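Local coordinates for periplasmic binding protein (Veillonella parvula, PDB 4MO9) that probably captures an iron-chelate or related metal-complex solute in the periplasm and hands it to a membrane transporter, as a TroA-like substrate-binding protein, at residues E176-K179 / F180-R184. Numbering follows the deposited sequence.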
ATOM      1  N   GLU A 176      16.232  -9.818  -6.013  1.00 32.62           N
ATOM      2  CA  GLU A 176      15.985 -10.339  -4.667  1.00 36.09           C
ATOM      3  C   GLU A 176      14.625  -9.888  -4.159  1.00 32.64           C
ATOM      4  O   GLU A 176      13.904 -10.658  -3.528  1.00 30.81           O
ATOM      5  CB  GLU A 176      17.033  -9.834  -3.689  1.00 44.18           C
ATOM      6  CG  GLU A 176      18.465 -10.189  -4.031  1.00 53.48           C
ATOM      7  CD  GLU A 176      19.443  -9.410  -3.171  1.00 64.64           C
ATOM      8  OE1 GLU A 176      19.070  -9.085  -2.016  1.00 67.44           O
ATOM      9  OE2 GLU A 176      20.565  -9.115  -3.648  1.00 68.81           O
ATOM     10  N   ILE A 177      14.291  -8.627  -4.407  1.00 29.01           N
ATOM     11  CA  ILE A 177      13.033  -8.075  -3.908  1.00 27.16           C
ATOM     12  C   ILE A 177      11.857  -8.737  -4.621  1.00 30.04           C
ATOM     13  O   ILE A 177      10.853  -9.080  -3.985  1.00 32.83           O
ATOM     14  CB  ILE A 177      12.988  -6.539  -4.075  1.00 27.30           C
ATOM     15  CG1 ILE A 177      14.055  -5.893  -3.177  1.00 29.46           C
ATOM     16  CG2 ILE A 177      11.609  -5.986  -3.741  1.00 28.26           C
ATOM     17  CD1 ILE A 177      14.292  -4.390  -3.482  1.00 33.58           C
ATOM     18  N   SER A 178      11.990  -8.922  -5.933  1.00 28.76           N
ATOM     19  CA  SER A 178      10.967  -9.581  -6.742  1.00 27.21           C
ATOM     20  C   SER A 178      10.741 -11.026  -6.301  1.00 27.93           C
ATOM     21  O   SER A 178       9.598 -11.504  -6.245  1.00 30.14           O
ATOM     22  CB  SER A 178      11.376  -9.556  -8.217  1.00 29.24           C
ATOM     23  OG  SER A 178      10.332 -10.081  -9.019  1.00 30.17           O
ATOM     24  N   LYS A 179      11.821 -11.730  -5.985  1.00 30.42           N
ATOM     25  CA  LYS A 179      11.694 -13.120  -5.551  1.00 31.10           C
ATOM     26  C   LYS A 179      11.097 -13.193  -4.154  1.00 29.03           C
ATOM     27  O   LYS A 179      10.291 -14.084  -3.865  1.00 30.39           O
ATOM     28  CB  LYS A 179      13.043 -13.844  -5.620  1.00 30.48           C
ATOM     29  CG  LYS A 179      13.499 -14.130  -7.051  1.00 33.95           C
ATOM     30  CD  LYS A 179      14.872 -14.769  -7.059  1.00 41.09           C
ATOM     31  CE  LYS A 179      15.341 -15.033  -8.492  1.00 45.55           C
ATOM     32  NZ  LYS A 179      16.669 -15.693  -8.479  1.00 51.64           N
ATOM     33  N   PHE A 180      11.487 -12.266  -3.283  1.00 27.10           N
ATOM     34  CA  PHE A 180      10.891 -12.189  -1.942  1.00 28.69           C
ATOM     35  C   PHE A 180       9.381 -12.045  -2.059  1.00 30.12           C
ATOM     36  O   PHE A 180       8.611 -12.714  -1.348  1.00 29.47           O
ATOM     37  CB  PHE A 180      11.459 -10.978  -1.186  1.00 28.92           C
ATOM     38  CG  PHE A 180      10.856 -10.765   0.180  1.00 31.83           C
ATOM     39  CD1 PHE A 180      11.518 -11.224   1.320  1.00 35.14           C
ATOM     40  CD2 PHE A 180       9.648 -10.094   0.332  1.00 30.12           C
ATOM     41  CE1 PHE A 180      10.969 -11.022   2.596  1.00 36.15           C
ATOM     42  CE2 PHE A 180       9.096  -9.889   1.606  1.00 34.62           C
ATOM     43  CZ  PHE A 180       9.760 -10.358   2.735  1.00 34.98           C
ATOM     44  N   TYR A 181       8.960 -11.136  -2.931  1.00 28.09           N
ATOM     45  CA  TYR A 181       7.544 -10.852  -3.137  1.00 26.87           C
ATOM     46  C   TYR A 181       6.851 -12.055  -3.765  1.00 27.79           C
ATOM     47  O   TYR A 181       5.751 -12.463  -3.328  1.00 26.01           O
ATOM     48  CB  TYR A 181       7.367  -9.645  -4.065  1.00 26.31           C
ATOM     49  CG  TYR A 181       5.921  -9.235  -4.222  1.00 29.24           C
ATOM     50  CD1 TYR A 181       5.329  -8.351  -3.321  1.00 28.32           C
ATOM     51  CD2 TYR A 181       5.139  -9.742  -5.257  1.00 27.66           C
ATOM     52  CE1 TYR A 181       3.995  -7.980  -3.449  1.00 25.67           C
ATOM     53  CE2 TYR A 181       3.808  -9.373  -5.401  1.00 26.28           C
ATOM     54  CZ  TYR A 181       3.241  -8.493  -4.493  1.00 28.15           C
ATOM     55  OH  TYR A 181       1.910  -8.133  -4.622  1.00 29.00           O
ATOM     56  N   THR A 182       7.491 -12.599  -4.798  1.00 24.65           N
ATOM     57  CA  THR A 182       6.942 -13.705  -5.575  1.00 24.02           C
ATOM     58  C   THR A 182       6.807 -14.983  -4.750  1.00 24.02           C
ATOM     59  O   THR A 182       5.772 -15.666  -4.865  1.00 29.53           O
ATOM     60  CB  THR A 182       7.796 -13.984  -6.846  1.00 26.98           C
ATOM     61  OG1 THR A 182       7.874 -12.787  -7.630  1.00 28.86           O
ATOM     62  CG2 THR A 182       7.179 -15.099  -7.704  1.00 24.34           C
ATOM     63  N   ASN A 183       7.832 -15.333  -3.955  1.00 25.43           N
ATOM     64  CA  ASN A 183       7.760 -16.523  -3.096  1.00 29.68           C
ATOM     65  C   ASN A 183       6.447 -16.503  -2.314  1.00 27.96           C
ATOM     66  O   ASN A 183       5.755 -17.515  -2.198  1.00 27.55           O
ATOM     67  CB  ASN A 183       8.903 -16.587  -2.055  1.00 33.84           C
ATOM     68  CG  ASN A 183      10.297 -16.694  -2.669  1.00 42.50           C
ATOM     69  OD1 ASN A 183      10.468 -17.062  -3.839  1.00 44.80           O
ATOM     70  ND2 ASN A 183      11.318 -16.366  -1.863  1.00 40.39           N
ATOM     71  N   ARG A 184       6.113 -15.339  -1.775  1.00 24.23           N
ATOM     72  CA  ARG A 184       5.025 -15.244  -0.794  1.00 26.58           C
ATOM     73  C   ARG A 184       3.649 -15.138  -1.429  1.00 28.40           C
ATOM     74  O   ARG A 184       2.702 -15.816  -1.006  1.00 27.83           O
ATOM     75  CB  ARG A 184       5.282 -14.071   0.153  1.00 27.27           C
ATOM     76  CG  ARG A 184       6.466 -14.344   1.066  1.00 30.12           C
ATOM     77  CD  ARG A 184       6.967 -13.102   1.755  1.00 33.88           C
ATOM     78  NE  ARG A 184       7.914 -13.472   2.804  1.00 39.47           N
ATOM     79  CZ  ARG A 184       9.179 -13.814   2.573  1.00 42.89           C
ATOM     80  NH1 ARG A 184       9.652 -13.812   1.333  1.00 40.57           N
ATOM     81  NH2 ARG A 184       9.972 -14.150   3.582  1.00 46.32           N
TER
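Phe-180, whose backbone N is bonded to Glu-176 O (2.9 Å), carries the guanidinium of Arg-184 over one face of its ring, with NH1 3.2 Å above the plane and offset toward the rim; Phe-180 CE1 in turn lies over a guanidinium face, near its rim. At its edge and in plane, the same guanidinium meets Phe-180 O, to which NH1 donates a bond of 3.1 Å; arginine suits this place because its flat end can lie over the ring and still donate in its own plane. Isoleucine suits position 177, burying its branches against Ile-161 and Phe-355, while Tyr-181 offers a ring to stack on His-157 and a hydroxyl to bond Asp-323. Two donors of Thr-182 grip Ser-178 O from opposite faces of its carbonyl plane: N at 2.8 Å and OG1 at 2.6 Å. Threonine's short side chain sets the hydroxyl beside its own backbone N (chi1 -57°), turned back toward the preceding turn, where it also bonds Gln-158. A valine in place of Thr-182 would probably leave Gln-158 NE2 without this partner and Ser-178 O with the backbone bond alone. Such i to i+4 bonding builds helix 171-194, the long helix linking the two lobes, characteristic of the TroA-like fold.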